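Local coordinates for protein transcriptional regulator, LYSR family (Neisseria meningitidis, PDB 4AB5) that probably regulates transcription of methionine-biosynthesis genes as a MetR-like LysR-family DNA-binding factor, of which this chain is the regulatory domain, at residues P76-E81 against G215-L219; M82-P88 against Y169-I175. All coordinates share one frame. Numbering follows the deposited sequence.

Contact 1 of 2, residues P76-E81 against G215-L219; sequences PLFAYE and GLSEL
A single antiparallel bridge is all that pairs the backbones here: A79, in an extended strand, takes S217 of the otherwise irregular tail G215-L219 as its hydrogen-bonded partner. A79 N donates to S217 O at 2.9 Å and S217 N to A79 O at 2.9 Å, with CA atoms 5.1 Å apart; S217 OG (chi1 p) adds a weak 3.4 Å bond to A79 O. The end-to-end directions differ by 147°. The C-terminal tail of this LysR regulatory domain, following helix 196-212, runs back along a long strand of the periplasmic-binding-protein-like fold. The strand has a classic beta bulge at L77 and F78, which both face L184 on strand 171-189. Apolar contacts flank the bridge. L216 (m, t) sets CD1 over the F78 (chi1 p) ring, a CH-pi contact 3.9 Å from the centroid, and CD2 beside the Y80 (chi1 p) ring edge, 3.5 Å from Y80 CD2. L219 CB meets P76 CB at 3.5 Å, and L219 CG lies 4.1 Å from A79 CB.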
ATOM      1  N   PRO B  76      10.307  11.935  20.688  1.00 50.45           N
ATOM      2  CA  PRO B  76       9.222  10.942  20.782  1.00 49.02           C
ATOM      3  C   PRO B  76       7.976  11.358  20.006  1.00 52.07           C
ATOM      4  O   PRO B  76       7.607  12.536  19.996  1.00 53.53           O
ATOM      5  CB  PRO B  76       8.936  10.865  22.280  1.00 51.95           C
ATOM      6  CG  PRO B  76       9.408  12.161  22.834  1.00 57.87           C
ATOM      7  CD  PRO B  76      10.567  12.581  21.991  1.00 53.44           C
ATOM      8  N   LEU B  77       7.354  10.401  19.324  1.00 45.79           N
ATOM      9  CA  LEU B  77       6.115  10.661  18.607  1.00 43.67           C
ATOM     10  C   LEU B  77       4.980  10.079  19.443  1.00 46.35           C
ATOM     11  O   LEU B  77       4.276  10.833  20.124  1.00 46.04           O
ATOM     12  CB  LEU B  77       6.133  10.093  17.171  1.00 42.00           C
ATOM     13  CG  LEU B  77       7.137  10.719  16.192  1.00 46.00           C
ATOM     14  CD1 LEU B  77       7.189   9.938  14.893  1.00 44.43           C
ATOM     15  CD2 LEU B  77       6.859  12.219  15.956  1.00 47.42           C
ATOM     16  N   PHE B  78       4.860   8.736  19.460  1.00 42.09           N
ATOM     17  CA  PHE B  78       3.830   8.004  20.199  1.00 42.06           C
ATOM     18  C   PHE B  78       4.103   6.508  20.262  1.00 46.47           C
ATOM     19  O   PHE B  78       4.812   5.965  19.409  1.00 45.64           O
ATOM     20  CB  PHE B  78       2.429   8.233  19.578  1.00 43.17           C
ATOM     21  CG  PHE B  78       2.378   8.325  18.065  1.00 43.26           C
ATOM     22  CD1 PHE B  78       2.547   7.190  17.273  1.00 44.33           C
ATOM     23  CD2 PHE B  78       2.152   9.544  17.434  1.00 45.25           C
ATOM     24  CE1 PHE B  78       2.502   7.277  15.878  1.00 46.04           C
ATOM     25  CE2 PHE B  78       2.100   9.631  16.039  1.00 44.85           C
ATOM     26  CZ  PHE B  78       2.283   8.499  15.270  1.00 43.75           C
ATOM     27  N   ALA B  79       3.487   5.840  21.257  1.00 44.56           N
ATOM     28  CA  ALA B  79       3.536   4.388  21.454  1.00 44.35           C
ATOM     29  C   ALA B  79       2.130   3.806  21.210  1.00 47.26           C
ATOM     30  O   ALA B  79       1.129   4.516  21.359  1.00 46.66           O
ATOM     31  CB  ALA B  79       4.008   4.054  22.863  1.00 46.38           C
ATOM     32  N   TYR B  80       2.063   2.528  20.811  1.00 42.54           N
ATOM     33  CA  TYR B  80       0.807   1.809  20.561  1.00 41.07           C
ATOM     34  C   TYR B  80       0.996   0.306  20.688  1.00 46.52           C
ATOM     35  O   TYR B  80       2.121  -0.186  20.554  1.00 46.44           O
ATOM     36  CB  TYR B  80       0.163   2.173  19.197  1.00 39.51           C
ATOM     37  CG  TYR B  80       1.081   2.058  17.997  1.00 38.99           C
ATOM     38  CD1 TYR B  80       1.349   0.827  17.413  1.00 38.72           C
ATOM     39  CD2 TYR B  80       1.650   3.191  17.416  1.00 40.99           C
ATOM     40  CE1 TYR B  80       2.198   0.715  16.313  1.00 39.03           C
ATOM     41  CE2 TYR B  80       2.469   3.095  16.290  1.00 41.09           C
ATOM     42  CZ  TYR B  80       2.747   1.852  15.745  1.00 47.28           C
ATOM     43  OH  TYR B  80       3.563   1.727  14.644  1.00 47.90           O
ATOM     44  N   GLU B  81      -0.115  -0.428  20.919  1.00 43.66           N
ATOM     45  CA  GLU B  81      -0.105  -1.879  21.045  1.00 44.12           C
ATOM     46  C   GLU B  81      -0.182  -2.611  19.718  1.00 48.76           C
ATOM     47  O   GLU B  81      -0.963  -2.243  18.831  1.00 47.28           O
ATOM     48  CB  GLU B  81      -1.141  -2.410  22.069  1.00 46.43           C
ATOM     49  CG  GLU B  81      -2.611  -2.106  21.788  1.00 59.38           C
ATOM     50  CD  GLU B  81      -3.158  -0.760  22.240  1.00 75.77           C
ATOM     51  OE1 GLU B  81      -2.733   0.278  21.682  1.00 61.92           O
ATOM     52  OE2 GLU B  81      -4.094  -0.757  23.073  1.00 64.75           O
ATOM     53  N   GLY B 215      -5.899   4.264  20.838  1.00 41.13           N
ATOM     54  CA  GLY B 215      -4.946   3.449  21.583  1.00 42.23           C
ATOM     55  C   GLY B 215      -3.512   3.936  21.615  1.00 48.05           C
ATOM     56  O   GLY B 215      -2.600   3.170  21.956  1.00 49.63           O
ATOM     57  N   LEU B 216      -3.299   5.208  21.275  1.00 43.80           N
ATOM     58  CA  LEU B 216      -1.967   5.796  21.316  1.00 43.66           C
ATOM     59  C   LEU B 216      -1.652   6.270  22.728  1.00 47.00           C
ATOM     60  O   LEU B 216      -2.550   6.675  23.467  1.00 46.40           O
ATOM     61  CB  LEU B 216      -1.854   6.964  20.337  1.00 43.11           C
ATOM     62  CG  LEU B 216      -1.485   6.690  18.884  1.00 46.67           C
ATOM     63  CD1 LEU B 216      -1.191   7.954  18.195  1.00 47.46           C
ATOM     64  CD2 LEU B 216      -0.431   5.676  18.691  1.00 49.02           C
ATOM     65  N   SER B 217      -0.387   6.184  23.112  1.00 44.94           N
ATOM     66  CA  SER B 217       0.065   6.634  24.428  1.00 47.12           C
ATOM     67  C   SER B 217       1.303   7.477  24.266  1.00 53.89           C
ATOM     68  O   SER B 217       2.075   7.260  23.328  1.00 52.27           O
ATOM     69  CB  SER B 217       0.320   5.460  25.369  1.00 50.31           C
ATOM     70  OG  SER B 217       1.218   4.521  24.807  1.00 56.58           O
ATOM     71  N   GLU B 218       1.470   8.459  25.168  1.00 54.73           N
ATOM     72  CA  GLU B 218       2.604   9.378  25.183  1.00 56.36           C
ATOM     73  C   GLU B 218       3.894   8.617  25.395  1.00 62.81           C
ATOM     74  O   GLU B 218       3.927   7.662  26.171  1.00 62.43           O
ATOM     75  CB  GLU B 218       2.457  10.410  26.314  1.00 59.63           C
ATOM     76  CG  GLU B 218       1.225  11.295  26.230  1.00 69.93           C
ATOM     77  CD  GLU B 218       1.104  12.344  27.316  1.00 94.90           C
ATOM     78  OE1 GLU B 218       1.412  12.045  28.493  1.00 83.33           O
ATOM     79  OE2 GLU B 218       0.654  13.465  26.992  1.00 97.07           O
ATOM     80  N   LEU B 219       4.952   9.054  24.711  1.00 62.30           N
ATOM     81  CA  LEU B 219       6.281   8.486  24.846  1.00 64.28           C
ATOM     82  C   LEU B 219       7.165   9.458  25.596  1.00 75.76           C
ATOM     83  O   LEU B 219       7.081  10.674  25.388  1.00 76.02           O
ATOM     84  CB  LEU B 219       6.901   8.217  23.473  1.00 62.51           C
ATOM     85  CG  LEU B 219       7.110   6.775  23.056  1.00 65.40           C
ATOM     86  CD1 LEU B 219       7.809   6.720  21.737  1.00 64.23           C
ATOM     87  CD2 LEU B 219       7.933   6.007  24.071  1.00 68.98           C
TER

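Contact 2 of 2, residues M82-P88 against Y169-I175; sequences MVGICAP and YVVHRQI
Strand 82-86 and strand 171-175 run antiparallel with a strong twist, their directions 133° apart and their axes approaching to 4.5 Å. G84 and R173 form a hydrogen-bonded pair with CA atoms 5.0 Å apart: G84 N donates to R173 O and R173 N to G84 O, each at 2.8 Å. I85 and H172 follow as a non-hydrogen-bonded pair, CA-CA 4.7 Å. Next, C86 pairs with V171 through V171 N to C86 O at 3.0 Å and a weak C86 N to V171 O bond at 3.3 Å. Towards I175 a water takes over, donating to M82 O at 2.9 Å and accepting from I175 N at 3.1 Å.

Side chains divide between two faces. On that of V83, I85 and H172, I85 CG2 lies 4.2 Å from H172 CB; I85 CG2 also reaches V170 CG2, just before strand 171-175, at 4.2 Å. On the other, C86 SG touches V171 CG2 at 3.6 Å. Past the strand end, P88 CB approaches V171 CG1 at 4.1 Å. G84 has no side chain, and I175 CD1 comes within 3.5 Å of G84 N. R173 (chi1, chi2 m) folds back so that NH1 donates to H172 O at 2.8 Å.

This is an internal pair of strands in the mixed beta-sheet of the regulatory domain. Strand 154-157 continues the sheet beyond strand 82-86, through V83-L156 and I85-A154 backbone bonds, and strand 97-98 beyond strand 171-175, through Q174-W98; helices 140-148 and 158-166 cover the face bearing I85, V147 and V161 packing against it.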
HETATM    1  N   MSE B  82       0.678  -3.628  19.586  1.00 47.06           N
HETATM    2  CA  MSE B  82       0.750  -4.541  18.454  1.00 46.49           C
HETATM    3  C   MSE B  82      -0.186  -5.679  18.821  1.00 46.56           C
HETATM    4  O   MSE B  82       0.015  -6.355  19.838  1.00 45.49           O
HETATM    5  CB  MSE B  82       2.178  -5.070  18.238  1.00 50.38           C
HETATM    6  CG  MSE B  82       3.147  -4.020  17.726  1.00 59.91           C
HETATM    7 SE   MSE B  82       2.791  -3.454  15.893  1.00 69.25          SE
HETATM    8  CE  MSE B  82       3.186  -5.158  14.957  1.00 65.42           C
ATOM      9  N   VAL B  83      -1.252  -5.840  18.041  1.00 41.03           N
ATOM     10  CA  VAL B  83      -2.246  -6.876  18.312  1.00 39.70           C
ATOM     11  C   VAL B  83      -2.117  -8.003  17.313  1.00 42.95           C
ATOM     12  O   VAL B  83      -1.741  -7.771  16.158  1.00 42.15           O
ATOM     13  CB  VAL B  83      -3.704  -6.339  18.428  1.00 42.72           C
ATOM     14  CG1 VAL B  83      -3.849  -5.375  19.605  1.00 43.68           C
ATOM     15  CG2 VAL B  83      -4.189  -5.695  17.126  1.00 41.14           C
ATOM     16  N   GLY B  84      -2.404  -9.214  17.779  1.00 39.02           N
ATOM     17  CA  GLY B  84      -2.407 -10.404  16.947  1.00 37.45           C
ATOM     18  C   GLY B  84      -3.766 -10.515  16.288  1.00 40.16           C
ATOM     19  O   GLY B  84      -4.787 -10.271  16.934  1.00 38.91           O
ATOM     20  N   ILE B  85      -3.792 -10.816  14.983  1.00 36.32           N
ATOM     21  CA  ILE B  85      -5.042 -10.987  14.244  1.00 34.88           C
ATOM     22  C   ILE B  85      -5.159 -12.366  13.646  1.00 34.67           C
ATOM     23  O   ILE B  85      -4.183 -12.900  13.113  1.00 32.75           O
ATOM     24  CB  ILE B  85      -5.355  -9.858  13.216  1.00 38.20           C
ATOM     25  CG1 ILE B  85      -4.257  -9.713  12.123  1.00 38.66           C
ATOM     26  CG2 ILE B  85      -5.631  -8.536  13.932  1.00 39.26           C
ATOM     27  CD1 ILE B  85      -4.721  -9.092  10.786  1.00 41.67           C
ATOM     28  N   CYS B  86      -6.351 -12.950  13.764  1.00 30.96           N
ATOM     29  CA  CYS B  86      -6.713 -14.250  13.193  1.00 30.65           C
ATOM     30  C   CYS B  86      -8.167 -14.177  12.705  1.00 35.06           C
ATOM     31  O   CYS B  86      -8.871 -13.225  13.033  1.00 35.15           O
ATOM     32  CB  CYS B  86      -6.493 -15.391  14.188  1.00 31.71           C
ATOM     33  SG  CYS B  86      -7.673 -15.431  15.561  1.00 36.50           S
ATOM     34  N   ALA B  87      -8.610 -15.151  11.908  1.00 32.60           N
ATOM     35  CA  ALA B  87      -9.988 -15.197  11.420  1.00 32.47           C
ATOM     36  C   ALA B  87     -10.900 -15.545  12.609  1.00 38.57           C
ATOM     37  O   ALA B  87     -10.430 -16.221  13.529  1.00 38.35           O
ATOM     38  CB  ALA B  87     -10.126 -16.247  10.329  1.00 32.51           C
ATOM     39  N   PRO B  88     -12.184 -15.101  12.643  1.00 36.09           N
ATOM     40  CA  PRO B  88     -13.048 -15.433  13.796  1.00 37.10           C
ATOM     41  C   PRO B  88     -13.185 -16.933  14.114  1.00 43.05           C
ATOM     42  O   PRO B  88     -13.380 -17.286  15.270  1.00 43.08           O
ATOM     43  CB  PRO B  88     -14.390 -14.805  13.416  1.00 38.52           C
ATOM     44  CG  PRO B  88     -14.038 -13.713  12.467  1.00 41.79           C
ATOM     45  CD  PRO B  88     -12.912 -14.270  11.662  1.00 36.78           C
ATOM     46  N   TYR B 169     -13.998  -9.219   9.466  1.00 40.32           N
ATOM     47  CA  TYR B 169     -12.928  -9.952   8.785  1.00 38.68           C
ATOM     48  C   TYR B 169     -12.036 -10.724   9.763  1.00 40.58           C
ATOM     49  O   TYR B 169     -11.734 -11.894   9.540  1.00 39.43           O
ATOM     50  CB  TYR B 169     -12.044  -8.996   7.939  1.00 39.10           C
ATOM     51  CG  TYR B 169     -12.745  -8.204   6.855  1.00 39.59           C
ATOM     52  CD1 TYR B 169     -13.840  -8.730   6.176  1.00 41.35           C
ATOM     53  CD2 TYR B 169     -12.255  -6.971   6.440  1.00 39.83           C
ATOM     54  CE1 TYR B 169     -14.468  -8.021   5.158  1.00 42.37           C
ATOM     55  CE2 TYR B 169     -12.866  -6.259   5.412  1.00 40.42           C
ATOM     56  CZ  TYR B 169     -13.970  -6.790   4.768  1.00 47.57           C
ATOM     57  OH  TYR B 169     -14.590  -6.095   3.756  1.00 46.69           O
ATOM     58  N   VAL B 170     -11.587 -10.049  10.823  1.00 35.84           N
ATOM     59  CA  VAL B 170     -10.657 -10.604  11.802  1.00 34.43           C
ATOM     60  C   VAL B 170     -11.108 -10.312  13.236  1.00 37.18           C
ATOM     61  O   VAL B 170     -12.029  -9.520  13.464  1.00 36.53           O
ATOM     62  CB  VAL B 170      -9.204 -10.063  11.554  1.00 37.21           C
ATOM     63  CG1 VAL B 170      -8.629 -10.547  10.226  1.00 36.11           C
ATOM     64  CG2 VAL B 170      -9.131  -8.532  11.655  1.00 36.76           C
ATOM     65  N   VAL B 171     -10.433 -10.955  14.197  1.00 32.37           N
ATOM     66  CA  VAL B 171     -10.591 -10.732  15.633  1.00 31.44           C
ATOM     67  C   VAL B 171      -9.197 -10.375  16.119  1.00 35.31           C
ATOM     68  O   VAL B 171      -8.216 -10.761  15.473  1.00 33.90           O
ATOM     69  CB  VAL B 171     -11.235 -11.910  16.422  1.00 34.36           C
ATOM     70  CG1 VAL B 171     -12.676 -12.154  15.983  1.00 33.71           C
ATOM     71  CG2 VAL B 171     -10.417 -13.190  16.327  1.00 33.61           C
ATOM     72  N   HIS B 172      -9.092  -9.595  17.192  1.00 33.02           N
ATOM     73  CA  HIS B 172      -7.775  -9.220  17.694  1.00 33.09           C
ATOM     74  C   HIS B 172      -7.520  -9.806  19.057  1.00 36.70           C
ATOM     75  O   HIS B 172      -8.458  -9.960  19.852  1.00 36.71           O
ATOM     76  CB  HIS B 172      -7.518  -7.702  17.624  1.00 34.29           C
ATOM     77  CG  HIS B 172      -8.193  -6.905  18.692  1.00 39.15           C
ATOM     78  ND1 HIS B 172      -7.471  -6.354  19.743  1.00 42.25           N
ATOM     79  CD2 HIS B 172      -9.497  -6.568  18.831  1.00 40.87           C
ATOM     80  CE1 HIS B 172      -8.360  -5.717  20.487  1.00 42.42           C
ATOM     81  NE2 HIS B 172      -9.591  -5.806  19.970  1.00 42.11           N
ATOM     82  N   ARG B 173      -6.256 -10.193  19.305  1.00 32.89           N
ATOM     83  CA  ARG B 173      -5.833 -10.804  20.565  1.00 33.23           C
ATOM     84  C   ARG B 173      -4.522 -10.219  21.051  1.00 37.20           C
ATOM     85  O   ARG B 173      -3.689  -9.788  20.249  1.00 35.45           O
ATOM     86  CB  ARG B 173      -5.715 -12.341  20.443  1.00 30.87           C
ATOM     87  CG  ARG B 173      -7.000 -13.075  20.049  1.00 35.32           C
ATOM     88  CD  ARG B 173      -8.051 -12.992  21.130  1.00 37.56           C
ATOM     89  NE  ARG B 173      -9.241 -13.778  20.826  1.00 39.96           N
ATOM     90  CZ  ARG B 173     -10.361 -13.277  20.318  1.00 48.33           C
ATOM     91  NH1 ARG B 173     -10.440 -11.989  20.011  1.00 33.99           N
ATOM     92  NH2 ARG B 173     -11.409 -14.060  20.110  1.00 33.12           N
ATOM     93  N   GLN B 174      -4.334 -10.238  22.379  1.00 35.18           N
ATOM     94  CA  GLN B 174      -3.135  -9.740  23.032  1.00 35.14           C
ATOM     95  C   GLN B 174      -1.948 -10.664  22.758  1.00 40.77           C
ATOM     96  O   GLN B 174      -2.063 -11.877  22.922  1.00 40.52           O
ATOM     97  CB  GLN B 174      -3.390  -9.588  24.532  1.00 37.22           C
ATOM     98  CG  GLN B 174      -2.218  -9.006  25.289  1.00 45.41           C
ATOM     99  CD  GLN B 174      -2.604  -8.602  26.674  1.00 65.02           C
ATOM    100  OE1 GLN B 174      -2.884  -9.423  27.546  1.00 62.83           O
ATOM    101  NE2 GLN B 174      -2.595  -7.314  26.903  1.00 59.51           N
ATOM    102  N   ILE B 175      -0.817 -10.086  22.331  1.00 38.74           N
ATOM    103  CA  ILE B 175       0.412 -10.835  22.079  1.00 38.69           C
ATOM    104  C   ILE B 175       1.222 -10.767  23.369  1.00 45.13           C
ATOM    105  O   ILE B 175       1.741  -9.696  23.692  1.00 44.49           O
ATOM    106  CB  ILE B 175       1.220 -10.275  20.870  1.00 40.11           C
ATOM    107  CG1 ILE B 175       0.467 -10.476  19.550  1.00 38.56           C
ATOM    108  CG2 ILE B 175       2.637 -10.897  20.810  1.00 40.05           C
ATOM    109  CD1 ILE B 175       1.003  -9.641  18.396  1.00 42.38           C
TER
HETATM  110  O   HOH W   1      -0.924  -6.980  22.486  1.00 51.59           O

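From the N terminus, after the domain's opening strands and helices, the chain enters strand 72-86, whose successive parts serve both contacts: P76-E81 in contact 1 and M82-P88 in contact 2. Contact 2 closes first, when the chain returns at Y169-I175 after 80 intervening residues, including helices 140-148 and 158-166. The chain then continues along strand 171-189 and helix 196-212 before its tail closes contact 1, so contact 2 is nested inside the larger loop. Their centres lie about 20 Å apart, and only the shared strand joins them directly. The principle illustrated is that one long strand can pair with a neighbouring strand at one end and receive the C-terminal tail further back.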